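Long-range contact in putative restriction endonuclease domain-containing protein (Anabaena variabilis, PDB 3OT2), which is of unknown function but is probably a nuclease, belonging to the Uma2 (DUF820) family of putative restriction endonucleases in the PDDEXK clan: residues P80-I90 with F102-I112. Residues are numbered along the deposited sequence; the frame is centred on the assembly and turned at random.
Sequences PDISVFIWSRI and FLIAPDWTIEI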
ATOM      1  N   PRO A  80       2.852  15.790  -5.671  1.00 30.17           N
ATOM      2  CA  PRO A  80       1.612  15.046  -5.419  1.00 29.27           C
ATOM      3  C   PRO A  80       0.532  15.485  -6.402  1.00 33.50           C
ATOM      4  O   PRO A  80       0.533  16.650  -6.810  1.00 33.08           O
ATOM      5  CB  PRO A  80       1.248  15.445  -3.978  1.00 28.60           C
ATOM      6  CG  PRO A  80       2.527  15.826  -3.361  1.00 33.68           C
ATOM      7  CD  PRO A  80       3.271  16.535  -4.466  1.00 30.50           C
ATOM      8  N   ASP A  81      -0.383  14.572  -6.783  1.00 29.24           N
ATOM      9  CA  ASP A  81      -1.477  14.947  -7.676  1.00 28.45           C
ATOM     10  C   ASP A  81      -2.230  16.171  -7.088  1.00 32.20           C
ATOM     11  O   ASP A  81      -2.533  17.129  -7.816  1.00 32.32           O
ATOM     12  CB  ASP A  81      -2.429  13.756  -7.901  1.00 28.45           C
ATOM     13  CG  ASP A  81      -1.878  12.659  -8.799  1.00 33.54           C
ATOM     14  OD1 ASP A  81      -0.935  12.945  -9.595  1.00 32.92           O
ATOM     15  OD2 ASP A  81      -2.408  11.530  -8.741  1.00 34.40           O
ATOM     16  N   ILE A  82      -2.504  16.135  -5.762  1.00 28.60           N
ATOM     17  CA  ILE A  82      -3.153  17.236  -5.016  1.00 27.58           C
ATOM     18  C   ILE A  82      -2.436  17.388  -3.693  1.00 31.30           C
ATOM     19  O   ILE A  82      -2.237  16.409  -2.990  1.00 31.69           O
ATOM     20  CB  ILE A  82      -4.674  17.045  -4.800  1.00 29.46           C
ATOM     21  CG1 ILE A  82      -5.412  16.782  -6.131  1.00 29.82           C
ATOM     22  CG2 ILE A  82      -5.306  18.231  -4.026  1.00 28.25           C
ATOM     23  CD1 ILE A  82      -6.702  16.067  -5.961  1.00 34.92           C
ATOM     24  N   SER A  83      -2.055  18.627  -3.364  1.00 27.85           N
ATOM     25  CA  SER A  83      -1.452  19.008  -2.090  1.00 27.14           C
ATOM     26  C   SER A  83      -2.364  20.001  -1.398  1.00 29.17           C
ATOM     27  O   SER A  83      -2.769  20.987  -2.012  1.00 27.68           O
ATOM     28  CB  SER A  83      -0.092  19.656  -2.341  1.00 29.92           C
ATOM     29  OG  SER A  83       0.829  18.623  -2.601  1.00 38.61           O
ATOM     30  N   VAL A  84      -2.681  19.754  -0.134  1.00 27.57           N
ATOM     31  CA  VAL A  84      -3.549  20.652   0.631  1.00 26.01           C
ATOM     32  C   VAL A  84      -2.739  21.208   1.807  1.00 29.29           C
ATOM     33  O   VAL A  84      -2.130  20.451   2.569  1.00 27.71           O
ATOM     34  CB  VAL A  84      -4.889  19.993   1.087  1.00 27.22           C
ATOM     35  CG1 VAL A  84      -5.863  21.047   1.600  1.00 28.07           C
ATOM     36  CG2 VAL A  84      -5.541  19.191  -0.046  1.00 25.77           C
ATOM     37  N   PHE A  85      -2.699  22.543   1.919  1.00 26.82           N
ATOM     38  CA  PHE A  85      -1.962  23.220   3.003  1.00 26.98           C
ATOM     39  C   PHE A  85      -2.887  24.091   3.799  1.00 30.25           C
ATOM     40  O   PHE A  85      -3.639  24.853   3.198  1.00 28.57           O
ATOM     41  CB  PHE A  85      -0.845  24.122   2.414  1.00 28.71           C
ATOM     42  CG  PHE A  85       0.335  23.388   1.829  1.00 29.29           C
ATOM     43  CD1 PHE A  85       0.318  22.952   0.515  1.00 31.88           C
ATOM     44  CD2 PHE A  85       1.478  23.161   2.587  1.00 30.77           C
ATOM     45  CE1 PHE A  85       1.407  22.272  -0.021  1.00 32.68           C
ATOM     46  CE2 PHE A  85       2.579  22.501   2.039  1.00 33.46           C
ATOM     47  CZ  PHE A  85       2.535  22.060   0.740  1.00 31.54           C
ATOM     48  N   ILE A  86      -2.796  24.037   5.146  1.00 28.07           N
ATOM     49  CA  ILE A  86      -3.568  24.917   6.028  1.00 28.67           C
ATOM     50  C   ILE A  86      -3.008  26.335   5.788  1.00 33.77           C
ATOM     51  O   ILE A  86      -1.847  26.467   5.346  1.00 31.59           O
ATOM     52  CB  ILE A  86      -3.575  24.474   7.520  1.00 31.37           C
ATOM     53  CG1 ILE A  86      -2.174  24.634   8.190  1.00 31.77           C
ATOM     54  CG2 ILE A  86      -4.146  23.038   7.643  1.00 30.41           C
ATOM     55  CD1 ILE A  86      -2.106  24.321   9.716  1.00 33.46           C
ATOM     56  N   TRP A  87      -3.841  27.378   6.012  1.00 31.06           N
ATOM     57  CA  TRP A  87      -3.485  28.745   5.666  1.00 31.51           C
ATOM     58  C   TRP A  87      -2.171  29.203   6.267  1.00 37.61           C
ATOM     59  O   TRP A  87      -1.368  29.765   5.530  1.00 37.36           O
ATOM     60  CB  TRP A  87      -4.596  29.727   6.049  1.00 31.38           C
ATOM     61  CG  TRP A  87      -4.796  30.798   5.014  1.00 33.38           C
ATOM     62  CD1 TRP A  87      -4.326  32.079   5.062  1.00 37.37           C
ATOM     63  CD2 TRP A  87      -5.463  30.658   3.746  1.00 32.98           C
ATOM     64  NE1 TRP A  87      -4.674  32.748   3.910  1.00 36.96           N
ATOM     65  CE2 TRP A  87      -5.378  31.900   3.089  1.00 37.38           C
ATOM     66  CE3 TRP A  87      -6.103  29.594   3.088  1.00 33.75           C
ATOM     67  CZ2 TRP A  87      -5.946  32.119   1.819  1.00 37.27           C
ATOM     68  CZ3 TRP A  87      -6.675  29.819   1.843  1.00 35.63           C
ATOM     69  CH2 TRP A  87      -6.612  31.076   1.232  1.00 37.23           C
ATOM     70  N   SER A  88      -1.927  28.937   7.574  1.00 35.72           N
ATOM     71  CA  SER A  88      -0.705  29.362   8.287  1.00 36.53           C
ATOM     72  C   SER A  88       0.582  28.739   7.713  1.00 39.62           C
ATOM     73  O   SER A  88       1.661  29.271   7.944  1.00 41.89           O
ATOM     74  CB  SER A  88      -0.810  29.021   9.771  1.00 39.64           C
ATOM     75  OG  SER A  88      -0.906  27.619   9.979  1.00 40.69           O
ATOM     76  N   ARG A  89       0.471  27.616   6.984  1.00 34.58           N
ATOM     77  CA  ARG A  89       1.628  26.907   6.421  1.00 33.26           C
ATOM     78  C   ARG A  89       1.876  27.235   4.938  1.00 36.63           C
ATOM     79  O   ARG A  89       2.888  26.794   4.408  1.00 36.46           O
ATOM     80  CB  ARG A  89       1.467  25.381   6.614  1.00 30.29           C
ATOM     81  CG  ARG A  89       1.664  24.975   8.074  1.00 28.41           C
ATOM     82  CD  ARG A  89       1.635  23.471   8.226  1.00 33.20           C
ATOM     83  NE  ARG A  89       2.917  22.857   7.871  1.00 32.15           N
ATOM     84  CZ  ARG A  89       3.109  22.072   6.823  1.00 39.98           C
ATOM     85  NH1 ARG A  89       2.113  21.817   5.983  1.00 28.42           N
ATOM     86  NH2 ARG A  89       4.302  21.547   6.591  1.00 38.31           N
ATOM     87  N   ILE A  90       1.006  28.033   4.282  1.00 33.55           N
ATOM     88  CA  ILE A  90       1.215  28.394   2.872  1.00 32.54           C
ATOM     89  C   ILE A  90       2.380  29.421   2.814  1.00 37.35           C
ATOM     90  O   ILE A  90       2.239  30.497   3.381  1.00 37.69           O
ATOM     91  CB  ILE A  90      -0.085  28.919   2.184  1.00 34.90           C
ATOM     92  CG1 ILE A  90      -1.180  27.833   2.131  1.00 32.33           C
ATOM     93  CG2 ILE A  90       0.219  29.457   0.758  1.00 34.92           C
ATOM     94  CD1 ILE A  90      -2.584  28.314   1.821  1.00 32.36           C
ATOM     95  N   PHE A 102       7.886  25.599  -2.486  1.00 35.15           N
ATOM     96  CA  PHE A 102       7.343  25.009  -1.256  1.00 32.81           C
ATOM     97  C   PHE A 102       8.367  24.033  -0.735  1.00 36.84           C
ATOM     98  O   PHE A 102       8.633  23.026  -1.385  1.00 36.41           O
ATOM     99  CB  PHE A 102       5.991  24.328  -1.518  1.00 33.10           C
ATOM    100  CG  PHE A 102       4.778  25.230  -1.558  1.00 35.45           C
ATOM    101  CD1 PHE A 102       4.670  26.237  -2.509  1.00 38.17           C
ATOM    102  CD2 PHE A 102       3.703  25.011  -0.702  1.00 38.56           C
ATOM    103  CE1 PHE A 102       3.529  27.045  -2.576  1.00 39.84           C
ATOM    104  CE2 PHE A 102       2.551  25.802  -0.785  1.00 41.34           C
ATOM    105  CZ  PHE A 102       2.479  26.823  -1.711  1.00 40.19           C
ATOM    106  N   LEU A 103       8.987  24.359   0.403  1.00 34.31           N
ATOM    107  CA  LEU A 103      10.036  23.523   0.988  1.00 35.28           C
ATOM    108  C   LEU A 103       9.516  22.723   2.192  1.00 38.16           C
ATOM    109  O   LEU A 103      10.286  22.338   3.078  1.00 38.97           O
ATOM    110  CB  LEU A 103      11.257  24.389   1.377  1.00 37.18           C
ATOM    111  CG  LEU A 103      11.970  25.115   0.224  1.00 44.34           C
ATOM    112  CD1 LEU A 103      12.974  26.122   0.760  1.00 47.08           C
ATOM    113  CD2 LEU A 103      12.652  24.131  -0.717  1.00 47.78           C
ATOM    114  N   ILE A 104       8.209  22.426   2.192  1.00 33.69           N
ATOM    115  CA  ILE A 104       7.542  21.738   3.299  1.00 32.14           C
ATOM    116  C   ILE A 104       6.561  20.679   2.779  1.00 32.59           C
ATOM    117  O   ILE A 104       6.139  20.727   1.627  1.00 31.14           O
ATOM    118  CB  ILE A 104       6.816  22.764   4.232  1.00 35.76           C
ATOM    119  CG1 ILE A 104       5.870  23.701   3.441  1.00 37.01           C
ATOM    120  CG2 ILE A 104       7.819  23.571   5.108  1.00 37.55           C
ATOM    121  CD1 ILE A 104       4.799  24.322   4.271  1.00 43.54           C
ATOM    122  N   ALA A 105       6.196  19.735   3.646  1.00 30.06           N
ATOM    123  CA  ALA A 105       5.261  18.668   3.336  1.00 28.93           C
ATOM    124  C   ALA A 105       3.816  19.206   3.355  1.00 32.47           C
ATOM    125  O   ALA A 105       3.517  20.055   4.200  1.00 33.01           O
ATOM    126  CB  ALA A 105       5.424  17.525   4.330  1.00 28.61           C
ATOM    127  N   PRO A 106       2.900  18.718   2.476  1.00 28.10           N
ATOM    128  CA  PRO A 106       1.493  19.186   2.558  1.00 27.74           C
ATOM    129  C   PRO A 106       0.837  18.758   3.864  1.00 31.19           C
ATOM    130  O   PRO A 106       1.285  17.801   4.481  1.00 31.16           O
ATOM    131  CB  PRO A 106       0.799  18.498   1.367  1.00 29.20           C
ATOM    132  CG  PRO A 106       1.890  17.879   0.547  1.00 33.02           C
ATOM    133  CD  PRO A 106       3.070  17.672   1.449  1.00 29.21           C
ATOM    134  N   ASP A 107      -0.245  19.417   4.276  1.00 27.64           N
ATOM    135  CA  ASP A 107      -0.988  18.951   5.451  1.00 25.33           C
ATOM    136  C   ASP A 107      -1.782  17.710   5.071  1.00 26.94           C
ATOM    137  O   ASP A 107      -2.003  16.818   5.884  1.00 26.30           O
ATOM    138  CB  ASP A 107      -1.924  20.064   5.955  1.00 27.16           C
ATOM    139  CG  ASP A 107      -1.134  21.118   6.670  1.00 29.73           C
ATOM    140  OD1 ASP A 107      -0.775  20.884   7.847  1.00 32.53           O
ATOM    141  OD2 ASP A 107      -0.750  22.121   6.010  1.00 30.58           O
ATOM    142  N   TRP A 108      -2.183  17.641   3.811  1.00 25.32           N
ATOM    143  CA  TRP A 108      -2.974  16.548   3.273  1.00 25.07           C
ATOM    144  C   TRP A 108      -2.528  16.283   1.832  1.00 28.30           C
ATOM    145  O   TRP A 108      -2.570  17.192   0.994  1.00 27.86           O
ATOM    146  CB  TRP A 108      -4.470  16.916   3.376  1.00 24.13           C
ATOM    147  CG  TRP A 108      -5.474  15.922   2.849  1.00 24.77           C
ATOM    148  CD1 TRP A 108      -5.295  14.581   2.624  1.00 26.93           C
ATOM    149  CD2 TRP A 108      -6.863  16.193   2.606  1.00 24.70           C
ATOM    150  NE1 TRP A 108      -6.477  14.019   2.183  1.00 25.57           N
ATOM    151  CE2 TRP A 108      -7.461  14.986   2.190  1.00 27.59           C
ATOM    152  CE3 TRP A 108      -7.663  17.362   2.676  1.00 26.32           C
ATOM    153  CZ2 TRP A 108      -8.822  14.910   1.844  1.00 27.44           C
ATOM    154  CZ3 TRP A 108      -9.014  17.277   2.346  1.00 27.42           C
ATOM    155  CH2 TRP A 108      -9.573  16.073   1.917  1.00 27.75           C
ATOM    156  N   THR A 109      -2.035  15.057   1.569  1.00 25.31           N
ATOM    157  CA  THR A 109      -1.586  14.687   0.229  1.00 26.58           C
ATOM    158  C   THR A 109      -2.593  13.717  -0.382  1.00 27.66           C
ATOM    159  O   THR A 109      -3.046  12.797   0.289  1.00 26.37           O
ATOM    160  CB  THR A 109      -0.130  14.142   0.208  1.00 30.30           C
ATOM    161  OG1 THR A 109       0.235  13.877  -1.146  1.00 31.74           O
ATOM    162  CG2 THR A 109       0.054  12.829   0.992  1.00 27.68           C
ATOM    163  N   ILE A 110      -2.951  13.933  -1.646  1.00 26.36           N
ATOM    164  CA  ILE A 110      -3.877  13.041  -2.347  1.00 25.96           C
ATOM    165  C   ILE A 110      -3.214  12.569  -3.629  1.00 29.22           C
ATOM    166  O   ILE A 110      -2.787  13.384  -4.440  1.00 27.51           O
ATOM    167  CB  ILE A 110      -5.257  13.691  -2.614  1.00 28.59           C
ATOM    168  CG1 ILE A 110      -5.931  14.131  -1.289  1.00 28.84           C
ATOM    169  CG2 ILE A 110      -6.157  12.749  -3.422  1.00 27.91           C
ATOM    170  CD1 ILE A 110      -6.915  15.187  -1.446  1.00 28.78           C
ATOM    171  N   GLU A 111      -3.107  11.239  -3.779  1.00 26.13           N
ATOM    172  CA  GLU A 111      -2.536  10.594  -4.946  1.00 26.65           C
ATOM    173  C   GLU A 111      -3.599   9.760  -5.597  1.00 30.20           C
ATOM    174  O   GLU A 111      -4.332   9.046  -4.914  1.00 29.67           O
ATOM    175  CB  GLU A 111      -1.322   9.729  -4.572  1.00 27.67           C
ATOM    176  CG  GLU A 111      -0.187  10.520  -3.931  1.00 32.54           C
ATOM    177  CD  GLU A 111       0.687  11.336  -4.875  1.00 40.70           C
ATOM    178  OE1 GLU A 111       0.293  11.575  -6.042  1.00 33.34           O
ATOM    179  OE2 GLU A 111       1.769  11.762  -4.428  1.00 37.53           O
ATOM    180  N   ILE A 112      -3.705   9.863  -6.904  1.00 27.38           N
ATOM    181  CA  ILE A 112      -4.704   9.097  -7.643  1.00 28.26           C
ATOM    182  C   ILE A 112      -3.974   8.202  -8.619  1.00 32.85           C
ATOM    183  O   ILE A 112      -3.202   8.696  -9.443  1.00 31.53           O
ATOM    184  CB  ILE A 112      -5.728  10.034  -8.350  1.00 30.40           C
ATOM    185  CG1 ILE A 112      -6.396  10.993  -7.341  1.00 29.45           C
ATOM    186  CG2 ILE A 112      -6.791   9.230  -9.107  1.00 29.47           C
ATOM    187  CD1 ILE A 112      -6.593  12.409  -7.919  1.00 29.04           C
TER
HETATM  188  O   HOH W   1      -0.450   9.485  -8.157  1.00 32.82           O
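With CG set anti to its carbonyl carbon (chi1 -75°), Asp107 offers its carboxylate to Ile86 and Arg89, and the Arg89 chain bends at chi3 (81°), which brings NH1 to Asp107 OD2. Asp107 OD2 is gripped from opposite faces of the carboxylate plane, by Ile86 N at 2.9 Å and by Arg89 NH1 in a salt bridge, while OD1 turns to Gln135. The same guanidinium grips Ala105 O end-on, NH1 and NH2 each 2.9 Å from that oxygen, which lies in the guanidinium plane, and Ile104 CD1 lies over one guanidinium face. A methionine in place of Arg89 would lack both donors and would probably leave the Ala105 carbonyl and the Asp107 charge without their mate. Beside this cluster the Phe85 ring is sandwiched, Pro106 CA making a CH-pi contact 3.8 Å from its centroid and Phe102 CD2 lying over the opposite face. Strands 82-86 and 108-112 run antiparallel in the central mixed sheet, paired through Ile82 with Ile110 and Val84 with Trp108; a classic beta bulge sets Asp107 and Trp108 both opposite Val84. At the far end, Pro80-Asp81 probably supplies the PD, and Glu111 the second acidic residue, of the PD-(D/E)XK nuclease motif. Asp81 OD2 takes Ile112 N at 2.8 Å and also bonds His42, whereas Asp81 N reaches Glu111 OE1 from above the carboxylate plane, at 3.2 Å. The two carboxylates are turned 73° apart, and one water lies 2.9 Å from Asp81 OD2 and 3.1 Å from Glu111 OE1.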